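Local coordinates for uncharacterized protein Sortase B (Clostridium perfringens, PDB 5YFK) that probably acts as a class B sortase, a transpeptidase that cleaves the sorting signal of surface proteins and joins them to the cell wall, at residues Y10-R15 against M115-M120; K60-N65 against N134-V139; F68-G73 against I94-E99; S154-N159 against E185-F190; D196-D201 against V221-D226. The protein carries 1 engineered substitution. All coordinates share one frame; numbering follows the deposited sequence.

Contact 1: residues Y10-R15 against M115-M120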
# COMPACT_ATOMS: atom_id res chain seq x y z
N TYR A 10 14.86 17.65 -3.14
CA TYR A 10 13.74 18.42 -2.53
C TYR A 10 13.56 18.05 -1.05
O TYR A 10 13.77 16.90 -0.66
CB TYR A 10 12.45 18.17 -3.29
CG TYR A 10 11.42 19.27 -3.15
CD1 TYR A 10 10.36 19.14 -2.26
CD2 TYR A 10 11.50 20.41 -3.93
CE1 TYR A 10 9.42 20.14 -2.13
CE2 TYR A 10 10.56 21.42 -3.81
CZ TYR A 10 9.53 21.28 -2.90
OH TYR A 10 8.59 22.27 -2.77
N TYR A 11 13.18 19.03 -0.25
CA TYR A 11 13.09 18.87 1.20
C TYR A 11 11.66 19.14 1.65
O TYR A 11 11.03 20.08 1.17
CB TYR A 11 14.05 19.85 1.91
CG TYR A 11 14.15 19.66 3.40
CD1 TYR A 11 15.14 18.86 3.95
CD2 TYR A 11 13.23 20.25 4.27
CE1 TYR A 11 15.20 18.62 5.31
CE2 TYR A 11 13.31 20.06 5.64
CZ TYR A 11 14.29 19.23 6.15
OH TYR A 11 14.40 19.04 7.51
N THR A 12 11.15 18.35 2.58
CA THR A 12 9.72 18.28 2.77
C THR A 12 9.37 17.75 4.17
O THR A 12 10.18 17.87 5.09
CB THR A 12 9.07 17.46 1.64
OG1 THR A 12 7.66 17.71 1.58
CG2 THR A 12 9.36 15.97 1.80
N ASP A 13 8.13 17.29 4.34
CA ASP A 13 7.51 17.18 5.67
C ASP A 13 7.87 15.89 6.42
O ASP A 13 7.16 15.48 7.34
CB ASP A 13 5.98 17.30 5.56
CG ASP A 13 5.53 18.18 4.40
OD1 ASP A 13 5.44 17.67 3.27
OD2 ASP A 13 5.24 19.38 4.62
N SER A 14 9.07 15.36 6.16
CA SER A 14 9.39 13.95 6.41
C SER A 14 9.53 13.64 7.91
O SER A 14 9.35 12.50 8.33
CB SER A 14 10.68 13.57 5.67
OG SER A 14 10.85 12.16 5.56
N ARG A 15 9.87 14.65 8.70
CA ARG A 15 10.49 14.42 10.01
C ARG A 15 9.49 13.89 11.03
O ARG A 15 9.81 13.00 11.83
CB ARG A 15 11.14 15.71 10.52
CG ARG A 15 12.14 15.50 11.65
CD ARG A 15 12.68 16.83 12.15
NE ARG A 15 13.02 16.77 13.57
CZ ARG A 15 12.13 16.78 14.56
NH1 ARG A 15 10.83 16.79 14.30
NH2 ARG A 15 12.54 16.75 15.83
N MET A 115 6.88 12.16 -4.86
CA MET A 115 7.18 13.57 -5.05
C MET A 115 8.63 13.80 -5.50
O MET A 115 9.09 14.94 -5.59
CB MET A 115 6.86 14.35 -3.78
CG MET A 115 5.37 14.59 -3.59
SD MET A 115 5.02 15.77 -2.27
CE MET A 115 5.91 17.22 -2.84
N ARG A 116 9.29 12.72 -5.89
CA ARG A 116 10.56 12.79 -6.64
C ARG A 116 11.71 13.16 -5.72
O ARG A 116 12.83 13.35 -6.16
CB ARG A 116 10.47 13.80 -7.79
CG ARG A 116 9.56 13.35 -8.93
CD ARG A 116 10.22 13.54 -10.29
NE ARG A 116 10.90 12.33 -10.76
CZ ARG A 116 11.37 12.16 -11.99
NH1 ARG A 116 11.23 13.12 -12.90
NH2 ARG A 116 11.99 11.03 -12.32
N ASN A 117 11.46 13.10 -4.42
CA ASN A 117 12.51 13.30 -3.43
C ASN A 117 12.67 12.06 -2.55
O ASN A 117 13.06 12.16 -1.38
CB ASN A 117 12.17 14.49 -2.55
CG ASN A 117 11.10 14.17 -1.55
OD1 ASN A 117 10.03 13.70 -1.92
ND2 ASN A 117 11.46 14.20 -0.27
N ASP A 118 12.32 10.90 -3.08
CA ASP A 118 12.61 9.65 -2.38
C ASP A 118 11.86 9.52 -1.05
O ASP A 118 12.43 9.13 -0.03
CB ASP A 118 14.11 9.58 -2.12
CG ASP A 118 14.62 8.17 -2.07
OD1 ASP A 118 13.84 7.26 -2.41
OD2 ASP A 118 15.78 7.96 -1.65
N THR A 119 10.59 9.91 -1.04
CA THR A 119 9.76 9.75 0.16
C THR A 119 8.36 9.23 -0.19
O THR A 119 7.98 9.24 -1.33
CB THR A 119 9.57 11.08 0.91
OG1 THR A 119 8.93 12.04 0.05
CG2 THR A 119 10.92 11.62 1.37
N MET A 120 7.63 8.81 0.84
CA MET A 120 6.26 8.26 0.69
C MET A 120 6.33 7.03 -0.20
O MET A 120 7.07 6.09 0.13
CB MET A 120 5.29 9.30 0.18
CG MET A 120 5.30 10.58 1.04
SD MET A 120 5.34 10.37 2.85
CE MET A 120 3.66 9.88 3.21
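Two first torsions set this contact: N117 holds CG in the crowded position between its backbone N and carbonyl carbon (chi1 76°), while T12 turns OG1 anti to its own N (chi1 -163°) and so places methyl CG2 in the crowded position, facing the other segment. The two side chains cross at about a right angle, and T12 CG2 lies 3.4 Å from N117 ND2. N117 CB is set against the backbone of Y10, 3.5 Å from Y10 O, and against Y10 CB at 3.8 Å. S14 OG only grazes T119 CG2 at 4.2 Å. Two hydroxyls bond within their own segments. T119 OG1 donates to N117 OD1 over 2.8 Å, arriving 28° above the carbonyl plane, which steadies the amide; threonine suits the spot because it supplies both that hydroxyl and a methyl. T12 OG1 likewise donates to D13 OD1 at 2.8 Å, and S91 adds bonds to both residues, its OG to T12 OG1 and its N to D13 OD1. The T119 side chain is about 7 Å from that of H113, the predicted proton donor/acceptor, and segment 10-15 thus lies on the loop that follows this residue. With no hydrogen bond across the segments, their mutual hold rests on van der Waals touch at the surface, and the directional bonds of T12 and D13 tie the N-terminal segment to S91 instead.

Contact 2: residues K60-N65 against N134-V139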
# COMPACT_ATOMS: atom_id res chain seq x y z
N LYS A 60 4.99 -1.90 5.53
CA LYS A 60 6.40 -1.91 5.29
C LYS A 60 6.70 -2.71 4.04
O LYS A 60 6.28 -3.87 3.92
CB LYS A 60 7.15 -2.50 6.49
CG LYS A 60 8.66 -2.68 6.28
CD LYS A 60 9.37 -1.36 6.12
CE LYS A 60 10.62 -1.46 5.25
NZ LYS A 60 11.02 -0.12 4.74
N VAL A 61 7.54 -2.15 3.18
CA VAL A 61 7.88 -2.82 1.92
C VAL A 61 9.35 -3.17 1.88
O VAL A 61 10.23 -2.33 2.05
CB VAL A 61 7.47 -2.03 0.67
CG1 VAL A 61 7.90 -2.77 -0.60
CG2 VAL A 61 5.97 -1.80 0.66
N GLU A 62 9.59 -4.47 1.73
CA GLU A 62 10.92 -5.03 1.83
C GLU A 62 11.82 -4.34 0.83
O GLU A 62 11.42 -4.08 -0.31
CB GLU A 62 10.85 -6.53 1.51
CG GLU A 62 12.17 -7.19 1.17
CD GLU A 62 12.03 -8.69 0.87
OE1 GLU A 62 11.09 -9.08 0.14
OE2 GLU A 62 12.91 -9.48 1.28
N GLY A 63 13.00 -3.96 1.31
CA GLY A 63 14.05 -3.41 0.47
C GLY A 63 13.91 -1.94 0.10
O GLY A 63 14.56 -1.47 -0.83
N THR A 64 12.96 -1.26 0.74
CA THR A 64 12.67 0.15 0.46
C THR A 64 12.57 0.92 1.77
O THR A 64 12.69 0.34 2.86
CB THR A 64 11.29 0.32 -0.22
OG1 THR A 64 10.28 0.06 0.76
CG2 THR A 64 11.14 -0.62 -1.40
N ASN A 65 12.42 2.23 1.63
CA ASN A 65 12.11 3.10 2.76
C ASN A 65 10.63 3.31 2.98
O ASN A 65 10.23 4.23 3.70
CB ASN A 65 12.79 4.45 2.60
CG ASN A 65 12.27 5.26 1.43
OD1 ASN A 65 11.60 4.74 0.55
ND2 ASN A 65 12.54 6.55 1.44
N ASN A 134 12.57 -9.21 -8.69
CA ASN A 134 12.98 -10.55 -8.29
C ASN A 134 13.46 -10.64 -6.86
O ASN A 134 13.23 -11.65 -6.20
CB ASN A 134 14.08 -11.06 -9.22
CG ASN A 134 13.56 -11.43 -10.59
OD1 ASN A 134 12.35 -11.58 -10.78
ND2 ASN A 134 14.45 -11.42 -11.58
N ALA A 135 14.14 -9.60 -6.40
CA ALA A 135 14.87 -9.65 -5.13
C ALA A 135 13.99 -9.24 -3.96
O ALA A 135 14.18 -9.73 -2.83
CB ALA A 135 16.09 -8.75 -5.19
N ASN A 136 12.97 -8.43 -4.24
CA ASN A 136 12.12 -7.85 -3.21
C ASN A 136 10.65 -8.21 -3.38
O ASN A 136 9.97 -7.70 -4.27
CB ASN A 136 12.31 -6.35 -3.20
CG ASN A 136 13.76 -5.96 -2.92
OD1 ASN A 136 14.27 -6.15 -1.82
ND2 ASN A 136 14.46 -5.56 -3.95
N LYS A 137 10.25 -9.28 -2.69
CA LYS A 137 9.02 -9.99 -3.00
C LYS A 137 7.85 -9.49 -2.12
O LYS A 137 6.69 -9.78 -2.43
CB LYS A 137 9.22 -11.49 -2.78
CG LYS A 137 10.10 -12.17 -3.82
CD LYS A 137 10.13 -13.67 -3.56
CE LYS A 137 11.17 -14.36 -4.43
NZ LYS A 137 11.19 -15.82 -4.15
N TYR A 138 8.15 -9.01 -0.92
CA TYR A 138 7.14 -9.01 0.16
C TYR A 138 6.76 -7.63 0.63
O TYR A 138 7.60 -6.74 0.76
CB TYR A 138 7.59 -9.82 1.36
CG TYR A 138 7.93 -11.22 0.99
CD1 TYR A 138 6.96 -12.08 0.48
CD2 TYR A 138 9.23 -11.68 1.09
CE1 TYR A 138 7.28 -13.36 0.09
CE2 TYR A 138 9.57 -12.93 0.62
CZ TYR A 138 8.59 -13.78 0.18
OH TYR A 138 8.94 -15.02 -0.28
N VAL A 139 5.46 -7.49 0.88
CA VAL A 139 4.88 -6.35 1.61
C VAL A 139 4.28 -6.88 2.91
O VAL A 139 3.55 -7.89 2.94
CB VAL A 139 3.80 -5.65 0.77
CG1 VAL A 139 3.22 -4.43 1.47
CG2 VAL A 139 4.32 -5.28 -0.59
O HOH W 1 8.06 -6.62 3.74
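Helix 130-135 ends at A135, and N136 is the first residue to leave helical angles. Its ND2 turns back to F132 O, which fixes the amide so that N136 OD1 lies 3.6 Å from G63 CA. G63 suits the place on two counts: its phi is positive, and it has no beta carbon to press on that oxygen. At K137 the chain begins to be gripped by E62, whose side chain reaches out fully extended, with CG anti to the backbone N. K137 N donates to E62 OE1 over 3.0 Å from above the carboxylate plane. Y138 N donates to the same oxygen at 3.1 Å, on its anti lone pair, so one glutamate oxygen holds two successive amides. The carboxylate runs alongside the Y138 ring, their planes 26° apart. In return Y138 O accepts E62 N at 3.2 Å, nearly along the C=O axis and fairly straight (163°). A water donates to K60 O and, weakly, to Y138 O. V139 then faces V61 as an antiparallel non-hydrogen-bonded pair, and V139 CG1 packs 3.9 Å from V61 CG2, branched residues suited to a buried strand. E62 and G63 are the middle residues of a type II turn from V61 to T64, glycine standing at its classic third position. The pairing joins strand 55-61 to strand 138-143, the first and last in the sheet order, as in the closed beta barrel of the sortase fold.

Contact 3: residues F68-G73 against I94-E99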
# COMPACT_ATOMS: atom_id res chain seq x y z
N PHE A 68 5.49 2.98 7.01
CA PHE A 68 4.57 4.05 7.35
C PHE A 68 3.32 3.54 8.06
O PHE A 68 2.77 2.49 7.70
CB PHE A 68 4.12 4.78 6.07
CG PHE A 68 5.25 5.45 5.33
CD1 PHE A 68 5.86 6.57 5.86
CD2 PHE A 68 5.62 5.02 4.08
CE1 PHE A 68 6.88 7.21 5.17
CE2 PHE A 68 6.65 5.63 3.40
CZ PHE A 68 7.26 6.74 3.94
N PRO A 69 2.67 4.45 8.82
CA PRO A 69 1.27 4.26 9.16
C PRO A 69 0.34 4.61 7.98
O PRO A 69 0.73 5.34 7.09
CB PRO A 69 1.07 5.26 10.31
CG PRO A 69 2.01 6.37 9.96
CD PRO A 69 3.21 5.73 9.31
N VAL A 70 -0.75 3.87 7.87
CA VAL A 70 -1.74 4.05 6.83
C VAL A 70 -3.07 4.46 7.45
O VAL A 70 -3.56 3.80 8.36
CB VAL A 70 -1.96 2.76 6.02
CG1 VAL A 70 -2.91 3.03 4.88
CG2 VAL A 70 -0.63 2.23 5.55
N VAL A 71 -3.65 5.50 6.88
CA VAL A 71 -4.93 6.02 7.36
C VAL A 71 -6.02 5.83 6.31
O VAL A 71 -5.75 5.61 5.14
CB VAL A 71 -4.80 7.53 7.70
CG1 VAL A 71 -3.88 7.72 8.87
CG2 VAL A 71 -4.34 8.34 6.50
N GLN A 72 -7.27 6.02 6.72
CA GLN A 72 -8.36 5.99 5.78
C GLN A 72 -9.22 7.23 6.00
O GLN A 72 -9.67 7.48 7.14
CB GLN A 72 -9.18 4.72 5.99
CG GLN A 72 -10.31 4.57 4.99
CD GLN A 72 -11.06 3.27 5.15
OE1 GLN A 72 -11.21 2.76 6.25
NE2 GLN A 72 -11.53 2.73 4.04
N GLY A 73 -9.27 8.07 4.98
CA GLY A 73 -10.11 9.27 5.03
C GLY A 73 -11.52 9.01 4.54
O GLY A 73 -11.90 7.86 4.24
N ILE A 94 0.15 8.11 3.64
CA ILE A 94 -0.22 6.88 2.92
C ILE A 94 -1.64 6.50 3.34
O ILE A 94 -1.95 6.49 4.54
CB ILE A 94 0.72 5.73 3.25
CG1 ILE A 94 2.18 6.16 3.06
CG2 ILE A 94 0.39 4.51 2.40
CD1 ILE A 94 2.52 6.76 1.71
N PHE A 95 -2.53 6.34 2.37
CA PHE A 95 -3.94 6.10 2.70
C PHE A 95 -4.60 5.00 1.90
O PHE A 95 -4.31 4.78 0.72
CB PHE A 95 -4.76 7.40 2.61
CG PHE A 95 -4.80 8.02 1.25
CD1 PHE A 95 -3.84 8.92 0.85
CD2 PHE A 95 -5.83 7.73 0.37
CE1 PHE A 95 -3.85 9.44 -0.43
CE2 PHE A 95 -5.89 8.31 -0.88
CZ PHE A 95 -4.95 9.24 -1.24
N VAL A 96 -5.49 4.30 2.59
CA VAL A 96 -6.31 3.27 1.99
C VAL A 96 -7.57 3.89 1.39
O VAL A 96 -8.09 4.91 1.87
CB VAL A 96 -6.66 2.13 2.99
CG1 VAL A 96 -7.28 2.68 4.26
CG2 VAL A 96 -7.55 1.08 2.33
N ASP A 97 -7.97 3.34 0.26
CA ASP A 97 -9.14 3.82 -0.46
C ASP A 97 -10.31 4.05 0.48
O ASP A 97 -10.63 3.18 1.30
CB ASP A 97 -9.56 2.78 -1.50
CG ASP A 97 -10.51 3.34 -2.54
OD1 ASP A 97 -10.06 3.68 -3.66
OD2 ASP A 97 -11.68 3.57 -2.19
N SER A 98 -10.96 5.21 0.35
CA SER A 98 -12.06 5.57 1.27
C SER A 98 -13.26 4.61 1.17
O SER A 98 -13.97 4.44 2.15
CB SER A 98 -12.54 6.99 0.98
OG SER A 98 -12.99 7.09 -0.37
N GLU A 99 -13.35 3.88 0.06
CA GLU A 99 -14.45 2.94 -0.18
C GLU A 99 -14.11 1.51 0.30
O GLU A 99 -14.99 0.67 0.41
CB GLU A 99 -14.82 2.91 -1.67
CG GLU A 99 -15.14 4.26 -2.28
CD GLU A 99 -16.08 5.08 -1.40
OE1 GLU A 99 -15.68 6.18 -0.92
OE2 GLU A 99 -17.21 4.60 -1.14
O HOH W 2 -8.78 7.51 2.16
O HOH W 3 -13.89 6.05 4.58
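V71 sits at the centre of the pairing and uses both its backbone polar atoms: V71 N donates to I94 O over 3.1 Å, and V71 O takes V96 N at 2.9 Å, nearly along the C=O axis. The same oxygen draws in F95 CA, a CA-H...O contact of 3.1 Å. On the face carrying V70, Q72, I94 and V96, methyls and methylenes meet: V96 CG1, in the crowded position (chi1 54°), is only 3.3 Å from Q72 CB and packs on Q72 CG too. Farther back, V70 CG2 meets I94 CG2 at 4.0 Å, while F68 crosses I94 at about a right angle. These are parallel neighbours, strands 67-72 and 94-96 of the sortase beta barrel, connected by a long excursion without helix. Q72 reaches on with an extended chain beyond the end of strand 94-96, where NE2 donates to D97 O at 2.9 Å on a lone pair of that carbonyl; an amide suits the place because N100 O takes NE2 as well and R56 NE binds OE1. On the other face the F95 ring meets that of Y111, and the F95 side chain is about 7 Å from that of H113, the predicted proton donor/acceptor.

Contact 4: residues S154-N159 against E185-F190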
# COMPACT_ATOMS: atom_id res chain seq x y z
N SER A 154 2.57 -8.54 -9.49
CA SER A 154 2.35 -7.66 -10.66
C SER A 154 2.96 -6.29 -10.42
O SER A 154 2.76 -5.69 -9.38
CB SER A 154 0.87 -7.50 -10.97
OG SER A 154 0.69 -6.65 -12.11
N VAL A 155 3.61 -5.74 -11.44
CA VAL A 155 4.01 -4.34 -11.44
C VAL A 155 3.76 -3.76 -12.83
O VAL A 155 3.95 -4.44 -13.84
CB VAL A 155 5.51 -4.13 -11.09
CG1 VAL A 155 6.42 -4.90 -12.06
CG2 VAL A 155 5.86 -2.66 -11.12
N TYR A 156 3.13 -2.60 -12.88
CA TYR A 156 2.84 -1.93 -14.15
C TYR A 156 2.65 -0.43 -14.02
O TYR A 156 2.44 0.10 -12.92
CB TYR A 156 1.64 -2.59 -14.86
CG TYR A 156 0.31 -2.52 -14.14
CD1 TYR A 156 -0.05 -3.51 -13.20
CD2 TYR A 156 -0.57 -1.47 -14.36
CE1 TYR A 156 -1.25 -3.44 -12.53
CE2 TYR A 156 -1.82 -1.45 -13.76
CZ TYR A 156 -2.12 -2.39 -12.80
OH TYR A 156 -3.33 -2.34 -12.14
N GLN A 157 2.63 0.27 -15.15
CA GLN A 157 2.21 1.65 -15.11
C GLN A 157 1.30 1.95 -16.27
O GLN A 157 1.33 1.28 -17.31
CB GLN A 157 3.41 2.62 -15.06
CG GLN A 157 4.46 2.42 -16.12
CD GLN A 157 5.63 3.41 -15.99
OE1 GLN A 157 5.87 4.01 -14.94
NE2 GLN A 157 6.27 3.67 -17.11
N GLU A 158 0.42 2.90 -16.05
CA GLU A 158 -0.48 3.30 -17.13
C GLU A 158 -1.07 4.63 -16.82
O GLU A 158 -0.82 5.20 -15.77
CB GLU A 158 -1.60 2.26 -17.33
CG GLU A 158 -2.44 1.99 -16.09
CD GLU A 158 -3.53 0.94 -16.32
OE1 GLU A 158 -4.71 1.21 -16.03
OE2 GLU A 158 -3.24 -0.12 -16.91
N ASN A 159 -1.87 5.11 -17.75
CA ASN A 159 -2.49 6.40 -17.62
C ASN A 159 -3.46 6.45 -16.42
O ASN A 159 -4.24 5.53 -16.21
CB ASN A 159 -3.27 6.65 -18.91
CG ASN A 159 -4.15 7.86 -18.81
OD1 ASN A 159 -5.30 7.75 -18.39
ND2 ASN A 159 -3.60 9.01 -19.13
N GLU A 185 -2.65 -9.67 -13.26
CA GLU A 185 -1.45 -10.47 -13.47
C GLU A 185 -0.92 -10.30 -14.90
O GLU A 185 0.28 -10.13 -15.10
CB GLU A 185 -1.75 -11.94 -13.19
CG GLU A 185 -0.53 -12.84 -13.28
CD GLU A 185 -0.84 -14.30 -12.98
OE1 GLU A 185 -1.88 -14.81 -13.46
OE2 GLU A 185 -0.01 -14.95 -12.31
N SER A 186 -1.83 -10.27 -15.87
CA SER A 186 -1.48 -10.14 -17.29
C SER A 186 -0.82 -8.84 -17.61
O SER A 186 0.01 -8.76 -18.50
CB SER A 186 -2.74 -10.28 -18.16
OG SER A 186 -3.21 -11.60 -18.08
N LYS A 187 -1.18 -7.80 -16.87
CA LYS A 187 -0.59 -6.47 -17.03
C LYS A 187 0.89 -6.38 -16.59
O LYS A 187 1.55 -5.38 -16.85
CB LYS A 187 -1.40 -5.47 -16.20
CG LYS A 187 -2.69 -5.01 -16.83
CD LYS A 187 -3.22 -3.83 -16.04
CE LYS A 187 -4.67 -3.52 -16.34
NZ LYS A 187 -4.75 -2.61 -17.50
N SER A 188 1.33 -7.30 -15.72
CA SER A 188 2.64 -7.16 -15.10
C SER A 188 3.74 -7.17 -16.15
O SER A 188 3.71 -7.96 -17.10
CB SER A 188 2.91 -8.27 -14.08
OG SER A 188 4.11 -7.99 -13.36
N LEU A 189 4.71 -6.28 -15.94
CA LEU A 189 5.99 -6.30 -16.66
C LEU A 189 6.71 -7.62 -16.48
O LEU A 189 7.36 -8.11 -17.41
CB LEU A 189 6.87 -5.17 -16.14
CG LEU A 189 6.33 -3.78 -16.43
CD1 LEU A 189 7.04 -2.76 -15.56
CD2 LEU A 189 6.47 -3.41 -17.89
N PHE A 190 6.52 -8.23 -15.30
CA PHE A 190 7.32 -9.38 -14.85
C PHE A 190 6.41 -10.46 -14.24
O PHE A 190 5.50 -10.16 -13.46
CB PHE A 190 8.38 -8.97 -13.80
CG PHE A 190 9.22 -7.79 -14.20
CD1 PHE A 190 9.94 -7.79 -15.37
CD2 PHE A 190 9.26 -6.65 -13.40
CE1 PHE A 190 10.66 -6.68 -15.76
CE2 PHE A 190 9.93 -5.52 -13.82
CZ PHE A 190 10.67 -5.55 -14.99
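S188 OG is gripped twice: it accepts V155 N over 3.0 Å and donates to F190 O at 2.6 Å, on a lone pair. Serine fits because one small hydroxyl, swung anti to its own N, can do both. L189 N bonds V155 O at 2.9 Å and nearly straight (167°), so both backbone polar atoms of V155 are used. V155 CG1 packs 3.6 Å from F190 CD2. The partner segment is the exit of helix 174-186, part of the long helical insertion between strands 146-159 and 203-210 that marks class B sortases. K187 lays its aliphatic chain over one face of the Y156 ring, CD 3.7 Å from the centroid in a CH-pi contact, then bends at chi4 (-87°) to send NZ to the syn lone pair of E158 OE2 at 3.0 Å. K187 NZ also salt-bridges E166 OE2, and its positive charge may offset the close approach of E158 and E166. Q184 fixes both S154 OG and Y156 OH.

Contact 5: residues D196-D201 against V221-D226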
# COMPACT_ATOMS: atom_id res chain seq x y z
N ASP A 196 0.68 -19.33 -7.53
CA ASP A 196 -0.67 -19.91 -7.48
C ASP A 196 -1.75 -18.83 -7.25
O ASP A 196 -2.59 -18.97 -6.35
CB ASP A 196 -0.72 -20.96 -6.37
CG ASP A 196 -1.97 -21.84 -6.41
OD1 ASP A 196 -2.65 -21.89 -7.44
OD2 ASP A 196 -2.35 -22.35 -5.33
N LEU A 197 -1.88 -17.91 -8.19
CA LEU A 197 -2.85 -16.85 -8.04
C LEU A 197 -4.23 -17.43 -8.36
O LEU A 197 -4.41 -18.12 -9.39
CB LEU A 197 -2.53 -15.67 -8.98
CG LEU A 197 -3.38 -14.41 -8.74
CD1 LEU A 197 -3.17 -13.84 -7.36
CD2 LEU A 197 -3.13 -13.35 -9.82
N ASN A 198 -5.18 -17.21 -7.46
CA ASN A 198 -6.50 -17.82 -7.59
C ASN A 198 -7.59 -17.08 -6.81
O ASN A 198 -7.31 -16.22 -5.98
CB ASN A 198 -6.43 -19.29 -7.19
CG ASN A 198 -6.39 -19.50 -5.69
OD1 ASN A 198 -7.44 -19.59 -5.04
ND2 ASN A 198 -5.21 -19.65 -5.14
N SER A 199 -8.85 -17.38 -7.11
CA SER A 199 -9.95 -16.56 -6.64
C SER A 199 -10.18 -16.68 -5.13
O SER A 199 -10.91 -15.87 -4.55
CB SER A 199 -11.22 -16.97 -7.38
OG SER A 199 -11.75 -18.15 -6.82
N ASN A 200 -9.48 -17.57 -4.45
CA ASN A 200 -9.52 -17.55 -2.98
C ASN A 200 -8.59 -16.52 -2.37
O ASN A 200 -8.65 -16.28 -1.16
CB ASN A 200 -9.16 -18.91 -2.40
CG ASN A 200 -10.14 -19.99 -2.80
OD1 ASN A 200 -11.35 -19.80 -2.72
ND2 ASN A 200 -9.61 -21.07 -3.35
N ASP A 201 -7.74 -15.91 -3.18
CA ASP A 201 -6.71 -15.04 -2.65
C ASP A 201 -7.25 -13.68 -2.21
O ASP A 201 -8.34 -13.24 -2.62
CB ASP A 201 -5.60 -14.82 -3.69
CG ASP A 201 -4.70 -16.04 -3.85
OD1 ASP A 201 -4.36 -16.66 -2.82
OD2 ASP A 201 -4.23 -16.28 -4.98
N VAL A 221 0.81 -4.98 -7.28
CA VAL A 221 -0.23 -5.85 -6.71
C VAL A 221 0.42 -7.11 -6.13
O VAL A 221 1.33 -7.71 -6.72
CB VAL A 221 -1.28 -6.25 -7.77
CG1 VAL A 221 -2.55 -6.74 -7.12
CG2 VAL A 221 -1.61 -5.06 -8.70
N ALA A 222 -0.05 -7.48 -4.94
CA ALA A 222 0.54 -8.56 -4.16
C ALA A 222 -0.59 -9.40 -3.55
O ALA A 222 -1.71 -8.90 -3.36
CB ALA A 222 1.40 -7.97 -3.05
N LYS A 223 -0.34 -10.70 -3.41
CA LYS A 223 -1.29 -11.61 -2.78
C LYS A 223 -0.87 -12.09 -1.41
O LYS A 223 0.32 -12.36 -1.15
CB LYS A 223 -1.56 -12.84 -3.65
CG LYS A 223 -0.35 -13.69 -3.91
CD LYS A 223 -0.77 -15.04 -4.45
CE LYS A 223 -1.01 -16.07 -3.37
NZ LYS A 223 -1.56 -17.34 -3.93
N GLU A 224 -1.86 -12.30 -0.56
CA GLU A 224 -1.57 -12.69 0.81
C GLU A 224 -1.06 -14.11 0.83
O GLU A 224 -1.61 -14.98 0.16
CB GLU A 224 -2.79 -12.57 1.71
CG GLU A 224 -2.40 -12.72 3.16
CD GLU A 224 -3.52 -12.37 4.11
OE1 GLU A 224 -4.62 -11.96 3.66
OE2 GLU A 224 -3.24 -12.46 5.32
N ILE A 225 0.03 -14.31 1.56
CA ILE A 225 0.61 -15.62 1.72
C ILE A 225 0.76 -15.98 3.19
O ILE A 225 0.73 -15.11 4.06
CB ILE A 225 1.99 -15.70 1.06
CG1 ILE A 225 2.98 -14.76 1.75
CG2 ILE A 225 1.86 -15.40 -0.43
CD1 ILE A 225 4.40 -14.95 1.28
N ASP A 226 1.00 -17.28 3.41
CA ASP A 226 1.00 -17.90 4.74
C ASP A 226 -0.38 -18.11 5.34
O ASP A 226 -0.58 -19.05 6.12
CB ASP A 226 1.88 -17.13 5.71
CG ASP A 226 3.33 -17.44 5.52
OD1 ASP A 226 3.63 -18.59 5.13
OD2 ASP A 226 4.15 -16.51 5.59
O HOH W 4 -2.14 -20.06 -2.69
O HOH W 5 -4.19 -14.77 -0.86
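K223, D201 and L197 carry this contact. K223 leaves its strand with CG in the crowded position (chi1 62°) and then bends at chi3 (-90°), which turns its chain past L197 and its ammonium into the loop. The two chains run past each other in opposite directions, L197 CD1 resting 4.0 Å from K223 CD; leucine suits a place where it meets the methylenes of K223. At the tip, K223 NZ forms a salt bridge with D201, lying 3.1 Å from both D201 OD1 and D201 OD2, two weak hydrogen bonds that share the charge. D196 O, at 3.1 Å, is another weak acceptor of K223 NZ. The strongest partner of NZ is I195 O, and a water 3.0 Å from K223 NZ adds a further bond. D201 is itself held: its OD2 accepts N198 N at 2.8 Å from above the carboxylate plane, within a type I turn from N198 to D201 whose first residue also makes an Asx turn to N200 N. A second water links D201 OD1 to E224 O. The buried lysine thus gathers the carbonyls and carboxylate of the loop; the negative charge of D201 probably favours the protonated form of K223. That loop runs from helix 174-186, where L197 packs on E185, into strand 203-210, while strand 216-225, which bears K223, lies between strands 203-210 and 146-159.

In the fold
Contacts 2 to 5 all reach the one mixed sheet of the sortase fold, whereas contact 1 joins surface loops, its centre about 32 Å from that of contact 5. Contact 3 is nested in the chain within the loop closed by contact 2, and contacts 1 and 2 cross; contacts 4 and 5 follow later. Contact 2 pairs the first and last strands in sheet order, while contacts 4 and 5, their centres about 16 Å apart, meet through S154 O and V221 N. D118 O with N65 ND2 links contacts 1 and 2. Contacts 1 and 3 lie near H113 and contact 4 near R217, both predicted active-site residues, while contacts 2 and 5 lie away from them.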